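Local atomic coordinates of O-ureido-L-serine synthase (Streptomyces lavendulae, PDB entry 3X44), a protein that uses pyridoxal 5'-phosphate to add hydroxyurea to O-acetyl-L-serine, giving O-ureido-L-serine for biosynthesis of the antibiotic D-cycloserine, and also forms L-cysteine from sulfide. Residues Val240-Leu254 with Gly263-Ser275. The protein carries 1 engineered substitution. Sequence-based numbering, arbitrary orientation.
Sequences VTMDEVTARDTSRRL and GISAGATVATALS. With PUS ((E)-O-(carbamoylamino)-N-({3-hydroxy-2-methyl-5-[(phosphonooxy)methyl]pyridin-4-yl}methylidene)-L-serine), chain C.
G267 lies against A247 and S251 where helices 244-254 and 264-275 cross almost perpendicularly, their axes 6.9 Å apart. A CB on G267 would point straight into the other helix; without one, G267 CA approaches A247 O at 3.4 Å in a CA-H...O contact. No conventional hydrogen bond joins the two segments; beside the glycine, A247 CB rests 3.7 Å from A268 CB.

T250 is the knob, set among G267, V270, A271 and L274. Its CB lies 3.3 Å from G267 O. CG2, anti to the backbone N (chi1 -54° for OG1), lies against the same carbonyl oxygen and reaches V270 CG1, while OG1 packs against A271 CB and donates a hydrogen bond to T246 O, which also accepts from T250 N; the two donors reach it from opposite faces of its plane. One turn on, L254 CD1 and V270 CG2 meet tip to tip at 3.6 Å.

Strand 240-242 closes the other flank. M242, bent at chi2 and chi3, lays CG near A268 CB and curls its methyl CE back to 3.5 Å from A271 CB, a tight pair. A water links T241 O with T272 OG1, and D243 caps helix 244-254 through T246 N.

From the far side of helix 264-275, S265 OG donates to the pyridine N1 of the bound intermediate at 2.7 Å. Strand 240-242, outermost in its sheet within this chain, its following helix and the serine-bearing helix belong to the architecture of the fold-type II PLP enzymes, here of the cysteine synthase/cystathionine beta-synthase family, in which a serine meets the pyridine nitrogen.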
loop_
_atom_site.group_PDB
_atom_site.type_symbol
_atom_site.label_atom_id
_atom_site.label_comp_id
_atom_site.label_asym_id
_atom_site.label_seq_id
_atom_site.Cartn_x
_atom_site.Cartn_y
_atom_site.Cartn_z
ATOM N N VAL A 240 31.033 16.010 -0.425
ATOM C CA VAL A 240 31.958 15.489 0.581
ATOM C C VAL A 240 32.594 14.158 0.194
ATOM O O VAL A 240 32.305 13.602 -0.869
ATOM C CB VAL A 240 31.224 15.282 1.919
ATOM C CG1 VAL A 240 30.648 16.600 2.408
ATOM C CG2 VAL A 240 30.102 14.259 1.733
ATOM N N THR A 241 33.465 13.657 1.069
ATOM C CA THR A 241 34.126 12.377 0.853
ATOM C C THR A 241 33.841 11.445 2.021
ATOM O O THR A 241 33.422 11.879 3.094
ATOM C CB THR A 241 35.656 12.517 0.747
ATOM O OG1 THR A 241 36.153 13.225 1.890
ATOM C CG2 THR A 241 36.043 13.242 -0.529
ATOM N N MET A 242 34.071 10.160 1.792
ATOM C CA MET A 242 33.880 9.128 2.803
ATOM C C MET A 242 34.845 8.001 2.445
ATOM O O MET A 242 34.901 7.565 1.291
ATOM C CB MET A 242 32.437 8.614 2.789
ATOM C CG MET A 242 32.194 7.403 3.692
ATOM S SD MET A 242 32.728 7.663 5.413
ATOM C CE MET A 242 31.656 9.025 5.900
ATOM N N ASP A 243 35.614 7.542 3.424
ATOM C CA ASP A 243 36.572 6.477 3.179
ATOM C C ASP A 243 35.873 5.121 3.221
ATOM O O ASP A 243 34.933 4.911 3.993
ATOM C CB ASP A 243 37.705 6.539 4.207
ATOM C CG ASP A 243 37.245 6.173 5.594
ATOM O OD1 ASP A 243 36.694 7.052 6.280
ATOM O OD2 ASP A 243 37.429 5.001 5.990
ATOM N N GLU A 244 36.348 4.199 2.394
ATOM C CA GLU A 244 35.746 2.879 2.292
ATOM C C GLU A 244 35.675 2.075 3.582
ATOM O O GLU A 244 34.690 1.387 3.817
ATOM C CB GLU A 244 36.453 2.064 1.206
ATOM C CG GLU A 244 37.956 1.916 1.386
ATOM C CD GLU A 244 38.632 1.430 0.122
ATOM O OE1 GLU A 244 39.711 0.804 0.216
ATOM O OE2 GLU A 244 38.081 1.667 -0.972
ATOM N N VAL A 245 36.708 2.161 4.414
ATOM C CA VAL A 245 36.726 1.423 5.673
ATOM C C VAL A 245 35.601 1.893 6.591
ATOM O O VAL A 245 34.852 1.077 7.141
ATOM C CB VAL A 245 38.082 1.580 6.400
ATOM C CG1 VAL A 245 38.121 0.686 7.636
ATOM C CG2 VAL A 245 39.212 1.212 5.462
ATOM N N THR A 246 35.479 3.205 6.761
ATOM C CA THR A 246 34.421 3.749 7.604
ATOM C C THR A 246 33.065 3.267 7.082
ATOM O O THR A 246 32.181 2.909 7.854
ATOM C CB THR A 246 34.420 5.284 7.582
ATOM O OG1 THR A 246 35.654 5.775 8.114
ATOM C CG2 THR A 246 33.269 5.818 8.407
ATOM N N ALA A 247 32.919 3.261 5.762
ATOM C CA ALA A 247 31.678 2.831 5.121
ATOM C C ALA A 247 31.390 1.373 5.453
ATOM O O ALA A 247 30.262 1.010 5.802
ATOM C CB ALA A 247 31.787 3.010 3.602
ATOM N N ARG A 248 32.425 0.547 5.322
ATOM C CA ARG A 248 32.347 -0.883 5.593
ATOM C C ARG A 248 31.933 -1.127 7.041
ATOM O O ARG A 248 31.077 -1.969 7.326
ATOM C CB ARG A 248 33.717 -1.522 5.322
ATOM C CG ARG A 248 33.695 -3.025 5.131
ATOM C CD ARG A 248 33.767 -3.762 6.463
ATOM N NE ARG A 248 34.798 -3.237 7.355
ATOM C CZ ARG A 248 36.048 -3.685 7.404
ATOM N NH1 ARG A 248 36.434 -4.671 6.608
ATOM N NH2 ARG A 248 36.913 -3.157 8.260
ATOM N N ASP A 249 32.546 -0.380 7.952
ATOM C CA ASP A 249 32.250 -0.508 9.374
ATOM C C ASP A 249 30.833 -0.036 9.687
ATOM O O ASP A 249 30.173 -0.570 10.578
ATOM C CB ASP A 249 33.250 0.314 10.191
ATOM C CG ASP A 249 34.645 -0.277 10.175
ATOM O OD1 ASP A 249 35.573 0.406 10.654
ATOM O OD2 ASP A 249 34.816 -1.419 9.688
ATOM N N THR A 250 30.362 0.963 8.950
ATOM C CA THR A 250 29.024 1.486 9.180
ATOM C C THR A 250 27.962 0.500 8.686
ATOM O O THR A 250 26.876 0.394 9.270
ATOM C CB THR A 250 28.873 2.863 8.512
ATOM O OG1 THR A 250 29.924 3.722 8.982
ATOM C CG2 THR A 250 27.548 3.488 8.860
ATOM N N SER A 251 28.282 -0.235 7.623
ATOM C CA SER A 251 27.359 -1.239 7.094
ATOM C C SER A 251 27.238 -2.350 8.142
ATOM O O SER A 251 26.161 -2.903 8.374
ATOM C CB SER A 251 27.898 -1.828 5.788
ATOM O OG SER A 251 27.339 -3.108 5.537
ATOM N N ARG A 252 28.363 -2.668 8.770
ATOM C CA ARG A 252 28.403 -3.695 9.800
ATOM C C ARG A 252 27.521 -3.271 10.958
ATOM O O ARG A 252 26.712 -4.059 11.457
ATOM C CB ARG A 252 29.842 -3.897 10.296
ATOM C CG ARG A 252 30.697 -4.735 9.365
ATOM C CD ARG A 252 32.072 -5.035 9.954
ATOM N NE ARG A 252 32.778 -6.026 9.149
ATOM C CZ ARG A 252 34.053 -6.366 9.305
ATOM N NH1 ARG A 252 34.790 -5.796 10.250
ATOM N NH2 ARG A 252 34.593 -7.274 8.503
ATOM N N ARG A 253 27.672 -2.014 11.370
ATOM C CA ARG A 253 26.907 -1.462 12.484
ATOM C C ARG A 253 25.406 -1.472 12.211
ATOM O O ARG A 253 24.595 -1.711 13.112
ATOM C CB ARG A 253 27.367 -0.025 12.780
ATOM C CG ARG A 253 28.733 0.078 13.481
ATOM C CD ARG A 253 28.943 1.474 14.090
ATOM N NE ARG A 253 27.878 1.804 15.040
ATOM C CZ ARG A 253 27.597 3.034 15.458
ATOM N NH1 ARG A 253 28.301 4.069 15.017
ATOM N NH2 ARG A 253 26.601 3.231 16.307
ATOM N N LEU A 254 25.036 -1.205 10.966
ATOM C CA LEU A 254 23.633 -1.180 10.587
ATOM C C LEU A 254 22.990 -2.540 10.796
ATOM O O LEU A 254 21.942 -2.649 11.434
ATOM C CB LEU A 254 23.487 -0.766 9.118
ATOM C CG LEU A 254 23.423 0.737 8.876
ATOM C CD1 LEU A 254 23.797 1.042 7.437
ATOM C CD2 LEU A 254 22.015 1.236 9.192
ATOM N N GLY A 263 24.675 -2.878 1.514
ATOM C CA GLY A 263 26.004 -2.881 0.923
ATOM C C GLY A 263 26.959 -1.815 1.437
ATOM O O GLY A 263 26.670 -1.121 2.410
ATOM N N ILE A 264 28.104 -1.690 0.770
ATOM C CA ILE A 264 29.122 -0.721 1.152
ATOM C C ILE A 264 28.681 0.710 0.926
ATOM O O ILE A 264 28.775 1.537 1.829
ATOM C CB ILE A 264 30.435 -0.941 0.388
ATOM C CG1 ILE A 264 30.676 -2.434 0.176
ATOM C CG2 ILE A 264 31.587 -0.326 1.160
ATOM C CD1 ILE A 264 31.005 -3.196 1.459
ATOM N N SER A 265 28.195 1.005 -0.276
ATOM C CA SER A 265 27.741 2.355 -0.578
ATOM C C SER A 265 26.669 2.754 0.423
ATOM O O SER A 265 26.521 3.930 0.748
ATOM C CB SER A 265 27.188 2.443 -2.007
ATOM O OG SER A 265 25.947 1.781 -2.129
ATOM N N ALA A 266 25.929 1.766 0.913
ATOM C CA ALA A 266 24.882 2.028 1.889
ATOM C C ALA A 266 25.531 2.475 3.196
ATOM O O ALA A 266 25.101 3.453 3.816
ATOM C CB ALA A 266 24.042 0.777 2.110
ATOM N N GLY A 267 26.570 1.761 3.611
ATOM C CA GLY A 267 27.253 2.135 4.833
ATOM C C GLY A 267 27.885 3.508 4.685
ATOM O O GLY A 267 28.022 4.255 5.658
ATOM N N ALA A 268 28.266 3.848 3.457
ATOM C CA ALA A 268 28.895 5.138 3.190
ATOM C C ALA A 268 27.937 6.293 3.451
ATOM O O ALA A 268 28.258 7.206 4.210
ATOM C CB ALA A 268 29.404 5.189 1.743
ATOM N N THR A 269 26.761 6.248 2.825
ATOM C CA THR A 269 25.761 7.303 2.984
ATOM C C THR A 269 25.356 7.479 4.447
ATOM O O THR A 269 25.285 8.599 4.948
ATOM C CB THR A 269 24.498 7.024 2.138
ATOM O OG1 THR A 269 23.917 5.779 2.540
ATOM C CG2 THR A 269 24.852 6.952 0.658
ATOM N N VAL A 270 25.097 6.372 5.134
ATOM C CA VAL A 270 24.728 6.445 6.538
ATOM C C VAL A 270 25.850 7.092 7.349
ATOM O O VAL A 270 25.593 7.945 8.205
ATOM C CB VAL A 270 24.443 5.052 7.107
ATOM C CG1 VAL A 270 24.231 5.133 8.626
ATOM C CG2 VAL A 270 23.222 4.466 6.418
ATOM N N ALA A 271 27.088 6.671 7.077
ATOM C CA ALA A 271 28.271 7.193 7.758
ATOM C C ALA A 271 28.330 8.707 7.599
ATOM O O ALA A 271 28.518 9.448 8.567
ATOM C CB ALA A 271 29.536 6.556 7.177
ATOM N N THR A 272 28.151 9.164 6.366
ATOM C CA THR A 272 28.174 10.588 6.085
ATOM C C THR A 272 27.072 11.285 6.869
ATOM O O THR A 272 27.309 12.312 7.510
ATOM C CB THR A 272 27.969 10.854 4.587
ATOM O OG1 THR A 272 29.182 10.541 3.887
ATOM C CG2 THR A 272 27.606 12.316 4.343
ATOM N N ALA A 273 25.868 10.717 6.816
ATOM C CA ALA A 273 24.720 11.282 7.515
ATOM C C ALA A 273 24.972 11.378 9.019
ATOM O O ALA A 273 24.602 12.369 9.659
ATOM C CB ALA A 273 23.480 10.431 7.251
ATOM N N LEU A 274 25.588 10.340 9.578
ATOM C CA LEU A 274 25.878 10.307 11.004
ATOM C C LEU A 274 26.906 11.383 11.332
ATOM O O LEU A 274 26.864 11.991 12.400
ATOM C CB LEU A 274 26.408 8.926 11.409
ATOM C CG LEU A 274 25.382 7.794 11.508
ATOM C CD1 LEU A 274 26.091 6.465 11.740
ATOM C CD2 LEU A 274 24.410 8.076 12.647
ATOM N N SER A 275 27.822 11.618 10.400
ATOM C CA SER A 275 28.857 12.626 10.581
ATOM C C SER A 275 28.223 14.005 10.665
ATOM O O SER A 275 28.582 14.816 11.521
ATOM C CB SER A 275 29.846 12.585 9.416
ATOM O OG SER A 275 30.750 13.670 9.483
HETATM N N PUS C . 25.440 1.031 -9.880
HETATM C CA PUS C . 25.520 1.105 -11.395
HETATM C CB PUS C . 26.649 2.089 -11.866
HETATM O OG PUS C . 27.976 1.640 -11.334
HETATM N ND PUS C . 29.045 1.982 -12.244
HETATM C CE PUS C . 30.075 2.742 -11.810
HETATM N NZ2 PUS C . 29.940 3.497 -10.704
HETATM O OZ1 PUS C . 31.105 2.747 -12.406
HETATM C C PUS C . 25.805 -0.309 -11.944
HETATM O O PUS C . 25.541 -1.266 -11.271
HETATM O OT PUS C . 26.287 -0.452 -13.042
HETATM C C2 PUS C . 25.387 0.871 -5.436
HETATM C C3 PUS C . 25.285 0.835 -6.906
HETATM C C4 PUS C . 25.153 2.099 -7.638
HETATM C C5 PUS C . 25.098 3.354 -6.878
HETATM C C6 PUS C . 25.196 3.287 -5.412
HETATM C C2A PUS C . 25.566 -0.401 -4.655
HETATM C C4A PUS C . 25.235 2.139 -9.148
HETATM C C5A PUS C . 24.952 4.699 -7.574
HETATM N N1 PUS C . 25.339 2.077 -4.768
HETATM O O3 PUS C . 25.253 -0.346 -7.554
HETATM O O1P PUS C . 24.014 5.155 -10.440
HETATM O O2P PUS C . 22.128 6.185 -9.455
HETATM O O3P PUS C . 24.306 7.012 -8.981
HETATM O O4P PUS C . 23.588 4.873 -8.086
HETATM P P PUS C . 23.515 5.809 -9.245
HETATM O O HOH W 1 31.165 12.390 4.528
#